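Alpha-1,2-mannosidase (Trichoderma reesei, PDB 1HCU) hydrolyses alpha-1,2-linked mannose residues, probably trimming N-linked high-mannose glycans down to a five-mannose core with the help of a calcium ion. Local coordinates at residues A[282-294]-A[352-364]. Numbering follows the deposited sequence.
Sequences SHPSTRKDLTFLS and PEGFAWVDSVTGA
The indole of Trp-357 slides flat beneath the neck of the 282-294 segment, where strands 281-282 and 292-297 pair, and two bumps of that segment press on the same face. Phe-292 CB sits over the six-membered ring, 3.4 Å from Trp-357 CH2; Pro-284 bears off-centre on the five-membered ring, its CG 3.9 Å from Trp-357 CD1. CG of Trp-357 stands between the backbone N and the carbonyl carbon (chi1 61°), which swings the long ring under the segment. Ser-294 OG approaches CZ2 obliquely, while the carbonyl O of Leu-293 meets the ring edge at CH2. Phe-355 pushes its CE1-CZ edge against the face of Phe-292, planes at 64° and Phe-355 CZ 3.7 Å from Phe-292 CD1: a T-shaped pair completing a three-ring cluster. Tyr-339 adds another edge-to-face partner to Phe-292, and Phe-381 one to Phe-355. The cluster belongs to the irregular sheet flanking the (alpha/alpha)7 barrel of family 47 glycosidases: strand 300-306 runs between strands 292-297 and 354-356, with Pro-303 and Ser-305 touching the indole, and Glu-353, a predicted proton donor, precedes strand 354-356. Ser-282 OG plugs the polar edge of Trp-357. It accepts from NE1 at 2.9 Å, nearly straight (168°) and in the ring plane, and donates to Asp-359 OD1, which it meets from above the carboxylate plane. A water links that oxygen to Ser-294 OG. The other oxygen, OD2, accepts from the backbone N of Val-361, closing an Asx turn, and from that of Thr-362, the wider Asx motif, the two coming from opposite faces of the carboxylate, pinning its rotation. Farther out the backbones clasp: Ser-360 N gives to His-283 O at 2.8 Å, and Ser-285 N to Val-358 O at 2.8 Å. Lys-288, bent at mid-chain, lays CD 3.7 Å from Ser-360 CB.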
loop_
_atom_site.group_PDB
_atom_site.type_symbol
_atom_site.label_atom_id
_atom_site.label_comp_id
_atom_site.label_asym_id
_atom_site.label_seq_id
_atom_site.Cartn_x
_atom_site.Cartn_y
_atom_site.Cartn_z
ATOM N N SER A 282 -12.501 -17.750 -2.973
ATOM C CA SER A 282 -12.979 -18.398 -4.188
ATOM C C SER A 282 -11.894 -19.279 -4.813
ATOM O O SER A 282 -10.699 -18.945 -4.762
ATOM C CB SER A 282 -13.447 -17.322 -5.180
ATOM O OG SER A 282 -14.004 -17.887 -6.356
ATOM N N HIS A 283 -12.305 -20.399 -5.404
ATOM C CA HIS A 283 -11.351 -21.324 -6.018
ATOM C C HIS A 283 -11.582 -21.482 -7.516
ATOM O O HIS A 283 -12.694 -21.766 -7.943
ATOM C CB HIS A 283 -11.448 -22.703 -5.342
ATOM C CG HIS A 283 -11.371 -22.649 -3.849
ATOM N ND1 HIS A 283 -10.239 -22.242 -3.173
ATOM C CD2 HIS A 283 -12.299 -22.915 -2.901
ATOM C CE1 HIS A 283 -10.475 -22.256 -1.872
ATOM N NE2 HIS A 283 -11.718 -22.661 -1.680
ATOM N N PRO A 284 -10.533 -21.283 -8.333
ATOM C CA PRO A 284 -10.669 -21.423 -9.788
ATOM C C PRO A 284 -11.096 -22.844 -10.145
ATOM O O PRO A 284 -10.549 -23.815 -9.621
ATOM C CB PRO A 284 -9.268 -21.116 -10.304
ATOM C CG PRO A 284 -8.747 -20.146 -9.300
ATOM C CD PRO A 284 -9.202 -20.760 -7.984
ATOM N N SER A 285 -12.067 -22.959 -11.044
ATOM C CA SER A 285 -12.572 -24.259 -11.451
ATOM C C SER A 285 -11.478 -25.204 -11.979
ATOM O O SER A 285 -11.575 -26.412 -11.804
ATOM C CB SER A 285 -13.681 -24.088 -12.504
ATOM O OG SER A 285 -13.201 -23.471 -13.688
ATOM N N THR A 286 -10.438 -24.662 -12.607
ATOM C CA THR A 286 -9.361 -25.499 -13.144
ATOM C C THR A 286 -8.211 -25.719 -12.173
ATOM O O THR A 286 -7.354 -26.570 -12.405
ATOM C CB THR A 286 -8.763 -24.899 -14.429
ATOM O OG1 THR A 286 -8.407 -23.528 -14.191
ATOM C CG2 THR A 286 -9.751 -24.990 -15.575
ATOM N N ARG A 287 -8.187 -24.931 -11.100
ATOM C CA ARG A 287 -7.151 -25.026 -10.071
ATOM C C ARG A 287 -7.773 -24.778 -8.698
ATOM O O ARG A 287 -7.644 -23.688 -8.128
ATOM C CB ARG A 287 -6.037 -23.999 -10.325
ATOM C CG ARG A 287 -5.177 -24.266 -11.567
ATOM C CD ARG A 287 -4.315 -25.525 -11.414
ATOM N NE ARG A 287 -3.323 -25.375 -10.353
ATOM C CZ ARG A 287 -2.176 -24.712 -10.482
ATOM N NH1 ARG A 287 -1.856 -24.136 -11.637
ATOM N NH2 ARG A 287 -1.357 -24.603 -9.447
ATOM N N LYS A 288 -8.450 -25.792 -8.173
ATOM C CA LYS A 288 -9.097 -25.688 -6.875
ATOM C C LYS A 288 -8.110 -25.382 -5.749
ATOM O O LYS A 288 -8.458 -24.700 -4.779
ATOM C CB LYS A 288 -9.851 -26.981 -6.557
ATOM C CG LYS A 288 -11.360 -26.824 -6.533
ATOM C CD LYS A 288 -12.001 -27.179 -7.845
ATOM C CE LYS A 288 -11.998 -28.682 -8.062
ATOM N NZ LYS A 288 -12.850 -29.025 -9.238
ATOM N N ASP A 289 -6.882 -25.883 -5.877
ATOM C CA ASP A 289 -5.849 -25.666 -4.865
ATOM C C ASP A 289 -5.546 -24.188 -4.675
ATOM O O ASP A 289 -4.912 -23.794 -3.696
ATOM C CB ASP A 289 -4.551 -26.425 -5.221
ATOM C CG ASP A 289 -4.004 -26.074 -6.617
ATOM O OD1 ASP A 289 -4.624 -26.470 -7.639
ATOM O OD2 ASP A 289 -2.944 -25.402 -6.691
ATOM N N LEU A 290 -6.010 -23.367 -5.608
ATOM C CA LEU A 290 -5.785 -21.935 -5.533
ATOM C C LEU A 290 -6.936 -21.222 -4.852
ATOM O O LEU A 290 -8.091 -21.633 -4.962
ATOM C CB LEU A 290 -5.616 -21.360 -6.935
ATOM C CG LEU A 290 -4.217 -21.048 -7.458
ATOM C CD1 LEU A 290 -3.169 -22.028 -6.964
ATOM C CD2 LEU A 290 -4.312 -21.064 -8.954
ATOM N N THR A 291 -6.613 -20.144 -4.154
ATOM C CA THR A 291 -7.629 -19.364 -3.485
ATOM C C THR A 291 -7.436 -17.874 -3.742
ATOM O O THR A 291 -6.390 -17.316 -3.407
ATOM C CB THR A 291 -7.606 -19.596 -1.967
ATOM O OG1 THR A 291 -7.887 -20.976 -1.685
ATOM C CG2 THR A 291 -8.658 -18.722 -1.292
ATOM N N PHE A 292 -8.448 -17.240 -4.334
ATOM C CA PHE A 292 -8.425 -15.802 -4.615
ATOM C C PHE A 292 -9.599 -15.133 -3.899
ATOM O O PHE A 292 -10.513 -15.807 -3.425
ATOM C CB PHE A 292 -8.559 -15.519 -6.123
ATOM C CG PHE A 292 -7.435 -16.073 -6.954
ATOM C CD1 PHE A 292 -6.110 -15.723 -6.686
ATOM C CD2 PHE A 292 -7.695 -16.964 -7.993
ATOM C CE1 PHE A 292 -5.067 -16.257 -7.440
ATOM C CE2 PHE A 292 -6.654 -17.503 -8.754
ATOM C CZ PHE A 292 -5.343 -17.151 -8.477
ATOM N N LEU A 293 -9.576 -13.806 -3.832
ATOM C CA LEU A 293 -10.659 -13.067 -3.192
ATOM C C LEU A 293 -11.579 -12.471 -4.261
ATOM O O LEU A 293 -11.122 -11.747 -5.160
ATOM C CB LEU A 293 -10.101 -11.949 -2.294
ATOM C CG LEU A 293 -9.269 -12.390 -1.076
ATOM C CD1 LEU A 293 -8.966 -11.200 -0.153
ATOM C CD2 LEU A 293 -10.042 -13.448 -0.315
ATOM N N SER A 294 -12.869 -12.795 -4.176
ATOM C CA SER A 294 -13.856 -12.270 -5.118
ATOM C C SER A 294 -14.331 -10.921 -4.596
ATOM O O SER A 294 -14.117 -10.597 -3.426
ATOM C CB SER A 294 -15.077 -13.195 -5.221
ATOM O OG SER A 294 -14.766 -14.436 -5.833
ATOM N N PRO A 352 -0.291 -10.198 -13.331
ATOM C CA PRO A 352 -1.125 -9.250 -14.078
ATOM C C PRO A 352 -1.805 -8.230 -13.169
ATOM O O PRO A 352 -1.932 -8.448 -11.970
ATOM C CB PRO A 352 -2.131 -10.158 -14.779
ATOM C CG PRO A 352 -2.334 -11.250 -13.773
ATOM C CD PRO A 352 -0.923 -11.531 -13.283
ATOM N N GLU A 353 -2.234 -7.119 -13.756
ATOM C CA GLU A 353 -2.904 -6.046 -13.025
ATOM C C GLU A 353 -4.301 -6.503 -12.628
ATOM O O GLU A 353 -4.788 -6.217 -11.530
ATOM C CB GLU A 353 -3.001 -4.817 -13.919
ATOM C CG GLU A 353 -2.525 -3.555 -13.265
ATOM C CD GLU A 353 -3.553 -2.984 -12.350
ATOM O OE1 GLU A 353 -4.743 -3.115 -12.689
ATOM O OE2 GLU A 353 -3.186 -2.397 -11.317
ATOM N N GLY A 354 -4.934 -7.219 -13.547
ATOM C CA GLY A 354 -6.260 -7.739 -13.310
ATOM C C GLY A 354 -6.373 -9.114 -13.936
ATOM O O GLY A 354 -5.857 -9.337 -15.032
ATOM N N PHE A 355 -7.029 -10.035 -13.234
ATOM C CA PHE A 355 -7.222 -11.389 -13.730
ATOM C C PHE A 355 -8.558 -11.929 -13.239
ATOM O O PHE A 355 -9.142 -11.394 -12.294
ATOM C CB PHE A 355 -6.070 -12.311 -13.284
ATOM C CG PHE A 355 -5.980 -12.512 -11.790
ATOM C CD1 PHE A 355 -6.678 -13.538 -11.160
ATOM C CD2 PHE A 355 -5.195 -11.661 -11.013
ATOM C CE1 PHE A 355 -6.595 -13.720 -9.779
ATOM C CE2 PHE A 355 -5.107 -11.835 -9.630
ATOM C CZ PHE A 355 -5.807 -12.866 -9.013
ATOM N N ALA A 356 -9.041 -12.988 -13.883
ATOM C CA ALA A 356 -10.324 -13.574 -13.507
ATOM C C ALA A 356 -10.352 -15.099 -13.647
ATOM O O ALA A 356 -9.451 -15.703 -14.222
ATOM C CB ALA A 356 -11.436 -12.947 -14.344
ATOM N N TRP A 357 -11.397 -15.720 -13.117
ATOM C CA TRP A 357 -11.505 -17.168 -13.186
ATOM C C TRP A 357 -12.966 -17.582 -13.122
ATOM O O TRP A 357 -13.862 -16.739 -13.180
ATOM C CB TRP A 357 -10.715 -17.795 -12.030
ATOM C CG TRP A 357 -11.209 -17.385 -10.666
ATOM C CD1 TRP A 357 -12.034 -18.098 -9.845
ATOM C CD2 TRP A 357 -10.949 -16.144 -9.991
ATOM N NE1 TRP A 357 -12.305 -17.381 -8.704
ATOM C CE2 TRP A 357 -11.652 -16.179 -8.767
ATOM C CE3 TRP A 357 -10.189 -15.006 -10.301
ATOM C CZ2 TRP A 357 -11.622 -15.118 -7.852
ATOM C CZ3 TRP A 357 -10.162 -13.946 -9.386
ATOM C CH2 TRP A 357 -10.872 -14.013 -8.181
ATOM N N VAL A 358 -13.205 -18.884 -13.032
ATOM C CA VAL A 358 -14.560 -19.399 -12.930
ATOM C C VAL A 358 -14.689 -19.954 -11.515
ATOM O O VAL A 358 -13.920 -20.836 -11.121
ATOM C CB VAL A 358 -14.815 -20.531 -13.948
ATOM C CG1 VAL A 358 -16.249 -21.014 -13.832
ATOM C CG2 VAL A 358 -14.543 -20.043 -15.369
ATOM N N ASP A 359 -15.633 -19.426 -10.741
ATOM C CA ASP A 359 -15.830 -19.900 -9.373
ATOM C C ASP A 359 -16.156 -21.389 -9.422
ATOM O O ASP A 359 -17.123 -21.785 -10.065
ATOM C CB ASP A 359 -16.983 -19.151 -8.710
ATOM C CG ASP A 359 -17.132 -19.497 -7.248
ATOM O OD1 ASP A 359 -16.824 -18.629 -6.397
ATOM O OD2 ASP A 359 -17.550 -20.637 -6.944
ATOM N N SER A 360 -15.363 -22.210 -8.741
ATOM C CA SER A 360 -15.585 -23.660 -8.754
ATOM C C SER A 360 -16.869 -24.110 -8.076
ATOM O O SER A 360 -17.361 -25.202 -8.345
ATOM C CB SER A 360 -14.416 -24.391 -8.092
ATOM O OG SER A 360 -14.405 -24.169 -6.693
ATOM N N VAL A 361 -17.410 -23.278 -7.196
ATOM C CA VAL A 361 -18.621 -23.640 -6.482
ATOM C C VAL A 361 -19.889 -23.155 -7.164
ATOM O O VAL A 361 -20.706 -23.958 -7.612
ATOM C CB VAL A 361 -18.593 -23.099 -5.038
ATOM C CG1 VAL A 361 -19.914 -23.384 -4.340
ATOM C CG2 VAL A 361 -17.446 -23.744 -4.273
ATOM N N THR A 362 -20.060 -21.842 -7.246
ATOM C CA THR A 362 -21.254 -21.294 -7.869
ATOM C C THR A 362 -21.244 -21.326 -9.387
ATOM O O THR A 362 -22.227 -20.952 -10.018
ATOM C CB THR A 362 -21.493 -19.847 -7.453
ATOM O OG1 THR A 362 -22.566 -19.312 -8.240
ATOM C CG2 THR A 362 -20.251 -19.010 -7.685
ATOM N N GLY A 363 -20.143 -21.771 -9.979
ATOM C CA GLY A 363 -20.067 -21.805 -11.429
ATOM C C GLY A 363 -20.029 -20.403 -12.014
ATOM O O GLY A 363 -19.937 -20.233 -13.231
ATOM N N ALA A 364 -20.086 -19.394 -11.145
ATOM C CA ALA A 364 -20.062 -17.997 -11.577
ATOM C C ALA A 364 -18.769 -17.651 -12.303
ATOM O O ALA A 364 -17.843 -18.458 -12.387
ATOM C CB ALA A 364 -20.236 -17.069 -10.381
HETATM O O HOH W 1 -17.415 -15.718 -7.149
#